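Long-range contacts in TetR transcriptional regulator (Chloroflexus aurantiacus, PDB 3QBM), which probably binds DNA through a helix-turn-helix domain and regulates transcription, as other members of the TetR family do: residues I84-L88 with Y185-A189; V13-A17 with A57-Y61; I106-A110 with V124-I128. All coordinates share one frame; numbering follows the deposited sequence.

Contact 1. Residues I84-L88 with Y185-A189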
loop_
_atom_site.group_PDB
_atom_site.type_symbol
_atom_site.label_atom_id
_atom_site.label_comp_id
_atom_site.label_asym_id
_atom_site.label_seq_id
_atom_site.Cartn_x
_atom_site.Cartn_y
_atom_site.Cartn_z
ATOM N N ILE A 84 9.495 -8.627 18.461
ATOM C CA ILE A 84 9.136 -7.517 17.576
ATOM C C ILE A 84 9.812 -7.689 16.189
ATOM O O ILE A 84 9.194 -7.477 15.161
ATOM C CB ILE A 84 9.455 -6.145 18.191
ATOM C CG1 ILE A 84 8.512 -5.888 19.369
ATOM C CG2 ILE A 84 9.198 -5.060 17.167
ATOM C CD1 ILE A 84 8.987 -4.771 20.339
ATOM N N ILE A 85 11.056 -8.110 16.184
ATOM C CA ILE A 85 11.767 -8.351 14.923
ATOM C C ILE A 85 11.124 -9.554 14.151
ATOM O O ILE A 85 11.077 -9.566 12.939
ATOM C CB ILE A 85 13.288 -8.525 15.212
ATOM C CG1 ILE A 85 13.880 -7.215 15.694
ATOM C CG2 ILE A 85 14.034 -9.054 13.968
ATOM C CD1 ILE A 85 15.360 -7.249 16.002
ATOM N N ALA A 86 10.563 -10.519 14.863
ATOM C CA ALA A 86 9.893 -11.656 14.219
ATOM C C ALA A 86 8.634 -11.168 13.516
ATOM O O ALA A 86 8.225 -11.732 12.502
ATOM C CB ALA A 86 9.567 -12.747 15.241
ATOM N N PHE A 87 8.012 -10.114 14.047
ATOM C CA PHE A 87 6.878 -9.462 13.342
ATOM C C PHE A 87 7.321 -8.920 11.965
ATOM O O PHE A 87 6.633 -9.129 10.951
ATOM C CB PHE A 87 6.303 -8.364 14.229
ATOM C CG PHE A 87 5.068 -7.712 13.700
ATOM C CD1 PHE A 87 5.160 -6.620 12.834
ATOM C CD2 PHE A 87 3.818 -8.161 14.079
ATOM C CE1 PHE A 87 4.014 -5.979 12.345
ATOM C CE2 PHE A 87 2.654 -7.514 13.581
ATOM C CZ PHE A 87 2.766 -6.436 12.736
ATOM N N LEU A 88 8.483 -8.273 11.919
ATOM C CA LEU A 88 9.086 -7.857 10.659
ATOM C C LEU A 88 9.354 -9.075 9.770
ATOM O O LEU A 88 9.064 -9.039 8.557
ATOM C CB LEU A 88 10.404 -7.088 10.860
ATOM C CG LEU A 88 10.500 -5.995 11.914
ATOM C CD1 LEU A 88 11.907 -5.414 12.015
ATOM C CD2 LEU A 88 9.479 -4.890 11.627
ATOM N N TYR A 185 13.166 -4.795 6.198
ATOM C CA TYR A 185 13.460 -5.626 7.345
ATOM C C TYR A 185 14.773 -5.197 8.040
ATOM O O TYR A 185 14.806 -4.941 9.244
ATOM C CB TYR A 185 13.536 -7.092 6.929
ATOM C CG TYR A 185 13.987 -7.975 8.054
ATOM C CD1 TYR A 185 13.083 -8.534 8.921
ATOM C CD2 TYR A 185 15.340 -8.239 8.251
ATOM C CE1 TYR A 185 13.501 -9.331 9.985
ATOM C CE2 TYR A 185 15.772 -8.994 9.309
ATOM C CZ TYR A 185 14.854 -9.564 10.166
ATOM O OH TYR A 185 15.268 -10.336 11.217
ATOM N N THR A 186 15.858 -5.138 7.269
ATOM C CA THR A 186 17.192 -4.830 7.813
ATOM C C THR A 186 17.206 -3.449 8.467
ATOM O O THR A 186 17.711 -3.266 9.556
ATOM C CB THR A 186 18.256 -4.972 6.702
ATOM O OG1 THR A 186 18.308 -6.346 6.320
ATOM C CG2 THR A 186 19.660 -4.450 7.106
ATOM N N HIS A 187 16.620 -2.480 7.787
ATOM C CA HIS A 187 16.564 -1.145 8.353
ATOM C C HIS A 187 15.882 -1.131 9.718
ATOM O O HIS A 187 16.432 -0.613 10.679
ATOM C CB HIS A 187 15.772 -0.217 7.459
ATOM C CG HIS A 187 15.583 1.122 8.065
ATOM N ND1 HIS A 187 16.630 2.003 8.221
ATOM C CD2 HIS A 187 14.478 1.747 8.542
ATOM C CE1 HIS A 187 16.174 3.103 8.806
ATOM N NE2 HIS A 187 14.869 2.985 8.976
ATOM N N LEU A 188 14.695 -1.703 9.805
ATOM C CA LEU A 188 13.958 -1.709 11.067
ATOM C C LEU A 188 14.581 -2.597 12.146
ATOM O O LEU A 188 14.593 -2.231 13.312
ATOM C CB LEU A 188 12.476 -2.035 10.853
ATOM C CG LEU A 188 11.667 -0.905 10.170
ATOM C CD1 LEU A 188 10.258 -1.437 9.905
ATOM C CD2 LEU A 188 11.668 0.440 10.941
ATOM N N ALA A 189 15.078 -3.762 11.782
ATOM C CA ALA A 189 15.727 -4.620 12.752
ATOM C C ALA A 189 16.926 -3.912 13.358
ATOM O O ALA A 189 17.163 -3.993 14.571
ATOM C CB ALA A 189 16.143 -5.951 12.106
#
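Tyr185 and Leu88 meet where two nearly antiparallel helices pass, and the way the phenol ring lies against the neighbouring aliphatic groups sets the character of the contact. The short axes of 84-88 and 185-189 run at 167° and come within 9.9 Å of each other. With CG anti to the backbone N (chi1 174°), Tyr185 swings its ring across to the other helix, although its CB does not point there directly. Atom CD1 of the ring approaches CB of Leu88 at 3.6 Å, from a direction that is neither squarely over a face nor at the rim. Carbonyl oxygen O of Ile85 sits at the ring edge, near its plane, while CB of Ala189 lies off-centre above one face. Farther along, Ile85 and Tyr185 cross at about a right angle, and CG2 of Ile85 comes 3.3 Å from Tyr185 OH, a methyl beside a hydroxyl. The other branch of Ile85 ends near Ala189, with CD1 4.2 Å from Ala189 CB.

Leu88 also reaches past the ring to the next turn of that helix. Its CD1 rests against both CB of Leu188 and the backbone N of Ala189, each at 3.6 Å, and its CD2 lies 3.9 Å from CD1 of Leu188; these two leucines also cross nearly perpendicularly. Ile161 of helix 154-175 also packs on Leu88, and Arg92 makes a cation-pi contact with Tyr185, so the ring meets a charge as well as hydrocarbon. This joins helix 80-92 to helix 179-196 in the C-terminal domain. Since the direct contacts are dispersive, the fit of branched side chains and ring, rather than polar bonding, probably sets how these two helices sit.

Contact 2. Residues V13-A17 with A57-Y61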
loop_
_atom_site.group_PDB
_atom_site.type_symbol
_atom_site.label_atom_id
_atom_site.label_comp_id
_atom_site.label_asym_id
_atom_site.label_seq_id
_atom_site.Cartn_x
_atom_site.Cartn_y
_atom_site.Cartn_z
ATOM N N VAL A 13 -15.880 -19.321 0.877
ATOM C CA VAL A 13 -15.232 -18.146 1.436
ATOM C C VAL A 13 -13.738 -18.176 1.134
ATOM O O VAL A 13 -13.163 -17.155 0.756
ATOM C CB VAL A 13 -15.477 -18.018 2.968
ATOM C CG1 VAL A 13 -14.496 -17.099 3.577
ATOM C CG2 VAL A 13 -16.902 -17.548 3.258
ATOM N N ALA A 14 -13.109 -19.342 1.278
ATOM C CA ALA A 14 -11.656 -19.482 1.015
ATOM C C ALA A 14 -11.337 -19.201 -0.461
ATOM O O ALA A 14 -10.395 -18.491 -0.785
ATOM C CB ALA A 14 -11.133 -20.862 1.432
ATOM N N GLN A 15 -12.131 -19.743 -1.360
ATOM C CA GLN A 15 -11.909 -19.482 -2.793
ATOM C C GLN A 15 -12.215 -18.028 -3.190
ATOM O O GLN A 15 -11.518 -17.436 -4.026
ATOM C CB GLN A 15 -12.757 -20.425 -3.639
ATOM C CG GLN A 15 -12.441 -21.917 -3.416
ATOM C CD GLN A 15 -11.028 -22.289 -3.824
ATOM O OE1 GLN A 15 -10.449 -21.710 -4.749
ATOM N NE2 GLN A 15 -10.463 -23.264 -3.122
ATOM N N ALA A 16 -13.280 -17.466 -2.617
ATOM C CA ALA A 16 -13.633 -16.061 -2.903
ATOM C C ALA A 16 -12.473 -15.169 -2.472
ATOM O O ALA A 16 -12.053 -14.283 -3.217
ATOM C CB ALA A 16 -14.887 -15.656 -2.182
ATOM N N ALA A 17 -11.937 -15.440 -1.283
ATOM C CA ALA A 17 -10.830 -14.632 -0.743
ATOM C C ALA A 17 -9.655 -14.575 -1.686
ATOM O O ALA A 17 -9.086 -13.500 -1.917
ATOM C CB ALA A 17 -10.364 -15.132 0.660
ATOM N N ALA A 57 -17.360 -12.066 4.451
ATOM C CA ALA A 57 -16.943 -13.341 5.014
ATOM C C ALA A 57 -15.556 -13.729 4.485
ATOM O O ALA A 57 -14.719 -14.211 5.254
ATOM C CB ALA A 57 -17.959 -14.399 4.707
ATOM N N ALA A 58 -15.320 -13.473 3.193
ATOM C CA ALA A 58 -14.028 -13.717 2.527
ATOM C C ALA A 58 -12.918 -12.885 3.161
ATOM O O ALA A 58 -11.798 -13.390 3.315
ATOM C CB ALA A 58 -14.100 -13.431 1.011
ATOM N N PHE A 59 -13.192 -11.624 3.520
ATOM C CA PHE A 59 -12.178 -10.852 4.241
ATOM C C PHE A 59 -11.912 -11.423 5.645
ATOM O O PHE A 59 -10.749 -11.578 6.054
ATOM C CB PHE A 59 -12.528 -9.388 4.401
ATOM C CG PHE A 59 -11.439 -8.604 5.085
ATOM C CD1 PHE A 59 -10.380 -8.123 4.357
ATOM C CD2 PHE A 59 -11.433 -8.440 6.472
ATOM C CE1 PHE A 59 -9.330 -7.462 4.994
ATOM C CE2 PHE A 59 -10.401 -7.775 7.113
ATOM C CZ PHE A 59 -9.372 -7.282 6.388
ATOM N N ASP A 60 -12.974 -11.701 6.394
ATOM C CA ASP A 60 -12.827 -12.262 7.754
ATOM C C ASP A 60 -11.935 -13.498 7.715
ATOM O O ASP A 60 -11.135 -13.737 8.624
ATOM C CB ASP A 60 -14.196 -12.590 8.364
ATOM C CG ASP A 60 -14.965 -11.359 8.721
ATOM O OD1 ASP A 60 -14.395 -10.237 8.735
ATOM O OD2 ASP A 60 -16.181 -11.479 8.929
ATOM N N TYR A 61 -12.027 -14.240 6.620
ATOM C CA TYR A 61 -11.232 -15.433 6.405
ATOM C C TYR A 61 -9.774 -15.103 6.141
ATOM O O TYR A 61 -8.866 -15.781 6.651
ATOM C CB TYR A 61 -11.790 -16.209 5.235
ATOM C CG TYR A 61 -10.869 -17.247 4.698
ATOM C CD1 TYR A 61 -10.840 -18.533 5.244
ATOM C CD2 TYR A 61 -10.041 -16.970 3.630
ATOM C CE1 TYR A 61 -9.979 -19.495 4.749
ATOM C CE2 TYR A 61 -9.166 -17.930 3.126
ATOM C CZ TYR A 61 -9.152 -19.192 3.690
ATOM O OH TYR A 61 -8.298 -20.151 3.197
#
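Tyr61 OH is hydrogen-bonded to NZ of Lys65, one turn on in the same helix, and also rests against Ala14, whose CB is 3.4 Å from that oxygen. The phenol ring lies flat along helix 2-23: CA of Ala14 sits over one face, 3.8 Å from the centroid and 19° off the ring normal, a CH-pi contact. A chi1 of 165°, which sets CG opposite the backbone N, takes the ring past Val13, whose side chain runs the opposite way, and CG1 of Val13 comes 3.3 Å from Tyr61 CB. Nearer the ring's root, CD2 of Tyr61 meets CB of Ala17 at 3.5 Å.

The short axes cross at -86° and only 8.1 Å apart, a closeness allowed by alanines: CA atoms of Ala17 and Ala58 are 4.7 Å apart. This packing seats the first helix of the TetR-type DNA-binding domain, whose predicted helix-turn-helix follows it in sequence, on helix 51-74, the long helix that leads into the C-terminal domain. Replacing Tyr61 with alanine removes the ring and hydroxyl, which would probably open a gap beside Ala14 and Ala17 and leave Lys65 without this partner. The second methyl of Val13, CG2, touches Ala57 CB at 3.6 Å, and Phe48 packs on both residues. Ala16 CB reaches Ala58 CB at 4.0 Å.

Contact 3. Residues I106-A110 with V124-I128; sequences ILNTA and VRAVI
Val124 opens the contact with both methyls, CG1 on Ile106 and Ala110 and CG2 on Thr109. Its CG1, held trans to the backbone N by a chi1 of 173°, lies 3.7 Å from the carbonyl O of Ile106 and 3.9 Å from Ala110 CB, one turn further on. The other branch, CG2, presses against CG2 of Thr109 at 3.5 Å, tighter than usual for two carbons. Thr109 turns this methyl to the interface, while its OG1 is hydrogen-bonded to O of Pro105 in the preceding turn and to the hydroxyl of Tyr25, so the polar branch is provided for away from the valine. The side chains of Val124 and Ile106 slide past each other in opposite directions.

Val127, one turn later, takes the end of Ile106. The isoleucine's CD1 lies 3.7 Å from Val127 CG1 and 3.9 Å from Val127 CG2, so that its tip meets both methyls of the valine. A bent chain (chi2 -56°) brings that tip over, since the CB of Ile106 does not itself point at the other helix. Ile128 closes the walk more lightly, its CG1 4.2 Å from CG2 of Ile106; beyond it packs Leu171 of the second subunit.

The short axes run at 143°, so helices 105-113 and 118-144 fold back on each other as a helical hairpin within the C-terminal domain, and Ala63 of helix 51-74 packs on Val127. Ala110 stands next to Ile111, which binds a magnesium ion together with Asp114. Every touching residue is buried, and across the interface aliphatic carbon does nearly all the meeting, which suggests that hydrophobic burial contributes much to keeping the hairpin closed.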
loop_
_atom_site.group_PDB
_atom_site.type_symbol
_atom_site.label_atom_id
_atom_site.label_comp_id
_atom_site.label_asym_id
_atom_site.label_seq_id
_atom_site.Cartn_x
_atom_site.Cartn_y
_atom_site.Cartn_z
ATOM N N ILE A 106 -4.660 -7.407 3.738
ATOM C CA ILE A 106 -4.905 -6.210 4.533
ATOM C C ILE A 106 -4.570 -4.976 3.677
ATOM O O ILE A 106 -5.400 -4.051 3.523
ATOM C CB ILE A 106 -4.103 -6.245 5.859
ATOM C CG1 ILE A 106 -4.289 -7.585 6.591
ATOM C CG2 ILE A 106 -4.526 -5.091 6.811
ATOM C CD1 ILE A 106 -5.726 -7.955 6.872
ATOM N N LEU A 107 -3.353 -4.971 3.116
ATOM C CA LEU A 107 -2.913 -3.947 2.174
ATOM C C LEU A 107 -3.850 -3.876 0.968
ATOM O O LEU A 107 -4.318 -2.795 0.585
ATOM C CB LEU A 107 -1.474 -4.220 1.710
ATOM C CG LEU A 107 -0.841 -3.399 0.585
ATOM C CD1 LEU A 107 -0.771 -1.916 0.960
ATOM C CD2 LEU A 107 0.551 -3.946 0.152
ATOM N N ASN A 108 -4.089 -5.007 0.330
ATOM C CA ASN A 108 -4.899 -5.002 -0.872
ATOM C C ASN A 108 -6.341 -4.487 -0.612
ATOM O O ASN A 108 -6.893 -3.714 -1.415
ATOM C CB ASN A 108 -4.940 -6.393 -1.491
ATOM C CG ASN A 108 -3.602 -6.846 -2.056
ATOM O OD1 ASN A 108 -2.647 -6.064 -2.190
ATOM N ND2 ASN A 108 -3.522 -8.140 -2.368
ATOM N N THR A 109 -6.967 -4.915 0.493
ATOM C CA THR A 109 -8.321 -4.497 0.827
ATOM C C THR A 109 -8.329 -3.044 1.283
ATOM O O THR A 109 -9.295 -2.343 1.007
ATOM C CB THR A 109 -8.972 -5.408 1.886
ATOM O OG1 THR A 109 -8.955 -6.781 1.437
ATOM C CG2 THR A 109 -10.407 -4.952 2.220
ATOM N N ALA A 110 -7.234 -2.566 1.900
ATOM C CA ALA A 110 -7.151 -1.174 2.300
ATOM C C ALA A 110 -7.289 -0.264 1.100
ATOM O O ALA A 110 -8.044 0.685 1.165
ATOM C CB ALA A 110 -5.803 -0.862 3.000
ATOM N N VAL A 124 -10.540 -3.776 7.990
ATOM C CA VAL A 124 -9.125 -3.555 7.767
ATOM C C VAL A 124 -8.578 -2.829 8.982
ATOM O O VAL A 124 -7.554 -3.260 9.530
ATOM C CB VAL A 124 -8.832 -2.809 6.428
ATOM C CG1 VAL A 124 -7.319 -2.426 6.263
ATOM C CG2 VAL A 124 -9.242 -3.676 5.240
ATOM N N ARG A 125 -9.265 -1.774 9.434
ATOM C CA ARG A 125 -8.812 -1.012 10.602
ATOM C C ARG A 125 -8.683 -1.891 11.836
ATOM O O ARG A 125 -7.723 -1.765 12.591
ATOM C CB ARG A 125 -9.698 0.213 10.850
ATOM C CG ARG A 125 -9.381 1.003 12.101
ATOM C CD ARG A 125 -10.216 2.283 12.096
ATOM N NE ARG A 125 -9.768 3.245 13.093
ATOM C CZ ARG A 125 -10.187 4.504 13.171
ATOM N NH1 ARG A 125 -11.076 4.993 12.308
ATOM N NH2 ARG A 125 -9.706 5.288 14.119
ATOM N N ALA A 126 -9.640 -2.792 12.030
ATOM C CA ALA A 126 -9.596 -3.733 13.153
ATOM C C ALA A 126 -8.319 -4.613 13.101
ATOM O O ALA A 126 -7.672 -4.839 14.135
ATOM C CB ALA A 126 -10.866 -4.581 13.176
ATOM N N VAL A 127 -7.924 -5.067 11.915
ATOM C CA VAL A 127 -6.682 -5.846 11.797
ATOM C C VAL A 127 -5.457 -5.012 12.136
ATOM O O VAL A 127 -4.599 -5.469 12.919
ATOM C CB VAL A 127 -6.494 -6.577 10.459
ATOM C CG1 VAL A 127 -5.051 -7.212 10.384
ATOM C CG2 VAL A 127 -7.608 -7.641 10.283
ATOM N N ILE A 128 -5.374 -3.804 11.581
ATOM C CA ILE A 128 -4.271 -2.891 11.881
ATOM C C ILE A 128 -4.244 -2.616 13.399
ATOM O O ILE A 128 -3.191 -2.607 13.998
ATOM C CB ILE A 128 -4.380 -1.600 11.077
ATOM C CG1 ILE A 128 -4.147 -1.906 9.569
ATOM C CG2 ILE A 128 -3.423 -0.526 11.583
ATOM C CD1 ILE A 128 -4.680 -0.842 8.674
#

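In the fold
Contacts 2 and 3 meet through Phe59, a residue of 57-61 that points away from its own partner helix: its CZ is 3.7 Å from Ile106 CD1, and its CD1 is 3.5 Å from Thr109 OG1. Their centres are 14 Å apart, and this packing of Phe59 joins the DNA-binding part to the C-terminal domain. Contact 1 lies on the opposite side of the chain's centre from contact 2, with centres 29 Å apart; contact 3, nested in the loop that contact 1 closes, is 20 Å from it between centres. Contacts 1 and 3 both reach the second subunit. The Ala110 side chain lies about 7 Å from a magnesium ion, that of Ala17 about 13 Å from one.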